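Local coordinates for uncharacterized protein (Bifidobacterium adolescentis ATCC 15703, PDB 3CPG), which probably binds pyridoxal 5'-phosphate and takes part in keeping the cellular level of this cofactor in balance, at residues 27-32 with 65-70. Sequence-based numbering, arbitrary orientation.
Sequences DGVHRV and MAAIDA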
loop_
_atom_site.group_PDB
_atom_site.type_symbol
_atom_site.label_atom_id
_atom_site.label_comp_id
_atom_site.label_asym_id
_atom_site.label_seq_id
_atom_site.Cartn_x
_atom_site.Cartn_y
_atom_site.Cartn_z
ATOM N N ASP A 27 2.293 -18.117 -11.453
ATOM C CA ASP A 27 2.956 -18.954 -10.460
ATOM C C ASP A 27 3.512 -18.078 -9.345
ATOM O O ASP A 27 3.520 -18.473 -8.178
ATOM C CB ASP A 27 4.092 -19.760 -11.096
ATOM C CG ASP A 27 3.590 -20.820 -12.056
ATOM O OD1 ASP A 27 2.444 -21.283 -11.891
ATOM O OD2 ASP A 27 4.350 -21.205 -12.969
ATOM N N GLY A 28 3.977 -16.889 -9.716
ATOM C CA GLY A 28 4.512 -15.962 -8.731
ATOM C C GLY A 28 3.451 -15.569 -7.721
ATOM O O GLY A 28 3.694 -15.579 -6.510
ATOM N N VAL A 29 2.266 -15.219 -8.217
ATOM C CA VAL A 29 1.162 -14.832 -7.348
ATOM C C VAL A 29 0.745 -15.999 -6.466
ATOM O O VAL A 29 0.518 -15.834 -5.271
ATOM C CB VAL A 29 -0.076 -14.381 -8.159
ATOM C CG1 VAL A 29 -1.262 -14.174 -7.221
ATOM C CG2 VAL A 29 0.225 -13.097 -8.903
ATOM N N HIS A 30 0.642 -17.183 -7.055
ATOM C CA HIS A 30 0.242 -18.350 -6.287
ATOM C C HIS A 30 1.253 -18.687 -5.196
ATOM O O HIS A 30 0.863 -19.022 -4.079
ATOM C CB HIS A 30 0.021 -19.542 -7.223
ATOM C CG HIS A 30 -1.170 -19.384 -8.119
ATOM N ND1 HIS A 30 -1.422 -20.220 -9.185
ATOM C CD2 HIS A 30 -2.190 -18.494 -8.090
ATOM C CE1 HIS A 30 -2.546 -19.854 -9.773
ATOM N NE2 HIS A 30 -3.034 -18.809 -9.127
ATOM N N ARG A 31 2.545 -18.590 -5.508
ATOM C CA ARG A 31 3.580 -18.883 -4.514
ATOM C C ARG A 31 3.501 -17.894 -3.355
ATOM O O ARG A 31 3.629 -18.269 -2.191
ATOM C CB ARG A 31 4.983 -18.808 -5.131
ATOM C CG ARG A 31 5.421 -20.051 -5.886
ATOM C CD ARG A 31 6.938 -20.079 -6.043
ATOM N NE ARG A 31 7.433 -18.976 -6.861
ATOM C CZ ARG A 31 7.343 -18.929 -8.186
ATOM N NH1 ARG A 31 6.776 -19.929 -8.849
ATOM N NH2 ARG A 31 7.822 -17.887 -8.850
ATOM N N VAL A 32 3.293 -16.625 -3.685
ATOM C CA VAL A 32 3.194 -15.583 -2.672
ATOM C C VAL A 32 1.955 -15.779 -1.809
ATOM O O VAL A 32 2.012 -15.615 -0.592
ATOM C CB VAL A 32 3.155 -14.176 -3.317
ATOM C CG1 VAL A 32 2.804 -13.120 -2.267
ATOM C CG2 VAL A 32 4.514 -13.858 -3.937
HETATM N N MSE A 65 -2.438 -7.180 -15.143
HETATM C CA MSE A 65 -3.690 -7.913 -15.253
HETATM C C MSE A 65 -3.485 -9.420 -15.096
HETATM O O MSE A 65 -4.379 -10.128 -14.633
HETATM C CB MSE A 65 -4.381 -7.588 -16.581
HETATM C CG MSE A 65 -4.874 -6.124 -16.669
HETATM SE SE MSE A 65 -5.960 -5.606 -15.155
HETATM C CE MSE A 65 -7.315 -6.925 -15.315
ATOM N N ALA A 66 -2.310 -9.913 -15.471
ATOM C CA ALA A 66 -2.038 -11.336 -15.312
ATOM C C ALA A 66 -2.004 -11.608 -13.809
ATOM O O ALA A 66 -2.462 -12.651 -13.344
ATOM C CB ALA A 66 -0.700 -11.711 -15.956
ATOM N N ALA A 67 -1.462 -10.656 -13.050
ATOM C CA ALA A 67 -1.380 -10.800 -11.599
ATOM C C ALA A 67 -2.772 -10.754 -10.969
ATOM O O ALA A 67 -3.090 -11.542 -10.079
ATOM C CB ALA A 67 -0.504 -9.699 -11.012
ATOM N N ILE A 68 -3.600 -9.825 -11.424
ATOM C CA ILE A 68 -4.951 -9.716 -10.890
ATOM C C ILE A 68 -5.746 -10.965 -11.242
ATOM O O ILE A 68 -6.470 -11.499 -10.406
ATOM C CB ILE A 68 -5.649 -8.446 -11.422
ATOM C CG1 ILE A 68 -5.084 -7.228 -10.682
ATOM C CG2 ILE A 68 -7.167 -8.542 -11.238
ATOM C CD1 ILE A 68 -5.416 -5.887 -11.326
ATOM N N ASP A 69 -5.596 -11.447 -12.472
ATOM C CA ASP A 69 -6.316 -12.645 -12.879
ATOM C C ASP A 69 -5.885 -13.856 -12.060
ATOM O O ASP A 69 -6.652 -14.810 -11.901
ATOM C CB ASP A 69 -6.105 -12.929 -14.370
ATOM C CG ASP A 69 -6.919 -12.007 -15.258
ATOM O OD1 ASP A 69 -8.018 -11.594 -14.831
ATOM O OD2 ASP A 69 -6.473 -11.712 -16.386
ATOM N N ALA A 70 -4.661 -13.814 -11.537
ATOM C CA ALA A 70 -4.132 -14.921 -10.743
ATOM C C ALA A 70 -4.539 -14.865 -9.276
ATOM O O ALA A 70 -4.244 -15.788 -8.516
ATOM C CB ALA A 70 -2.616 -14.966 -10.852
#
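The imidazole of His30 meets Ala70 edge-on: the carbonyl oxygen of Ala70 lies near the ring plane, 3.3 Å from NE2 and 3.4 Å from CD2 of His30, so it faces the ring's outer NE2–CD2 side. With CG anti to the carbonyl carbon of its own residue (chi1 -68°), His30 brings this edge round to Ala70, although its CB does not point straight at the other helix. The same carbonyl oxygen has an apolar neighbour in CG1 of Val29, 3.6 Å away.

Val29 points at the other segment and touches it with both branches. CG1, anti to the backbone N (chi1 172°), sits against the carbonyl of Ala70, while CG2 rests over Ala67, 3.8 Å from its O and 4.1 Å from its CB. Between them, CB of Val29 comes to 3.7 Å from the methyl of Ala70. In the TIM barrel of this YggS/PROSC family member, helix 19-42 precedes strand 51-55, and helix 61-69 is the connection of the beta-alpha-beta crossover from that strand to its parallel neighbour 75-77. The contact sets helix 19-42 against residues 65-70, where the chain of helix 61-69 runs on toward strand 75-77. With just a methyl on Ala70, CA of Val29 and CA of Ala70 come within 6.3 Å. Val72 and Ile267 also touch Val29, and Thr26 touches Ala70.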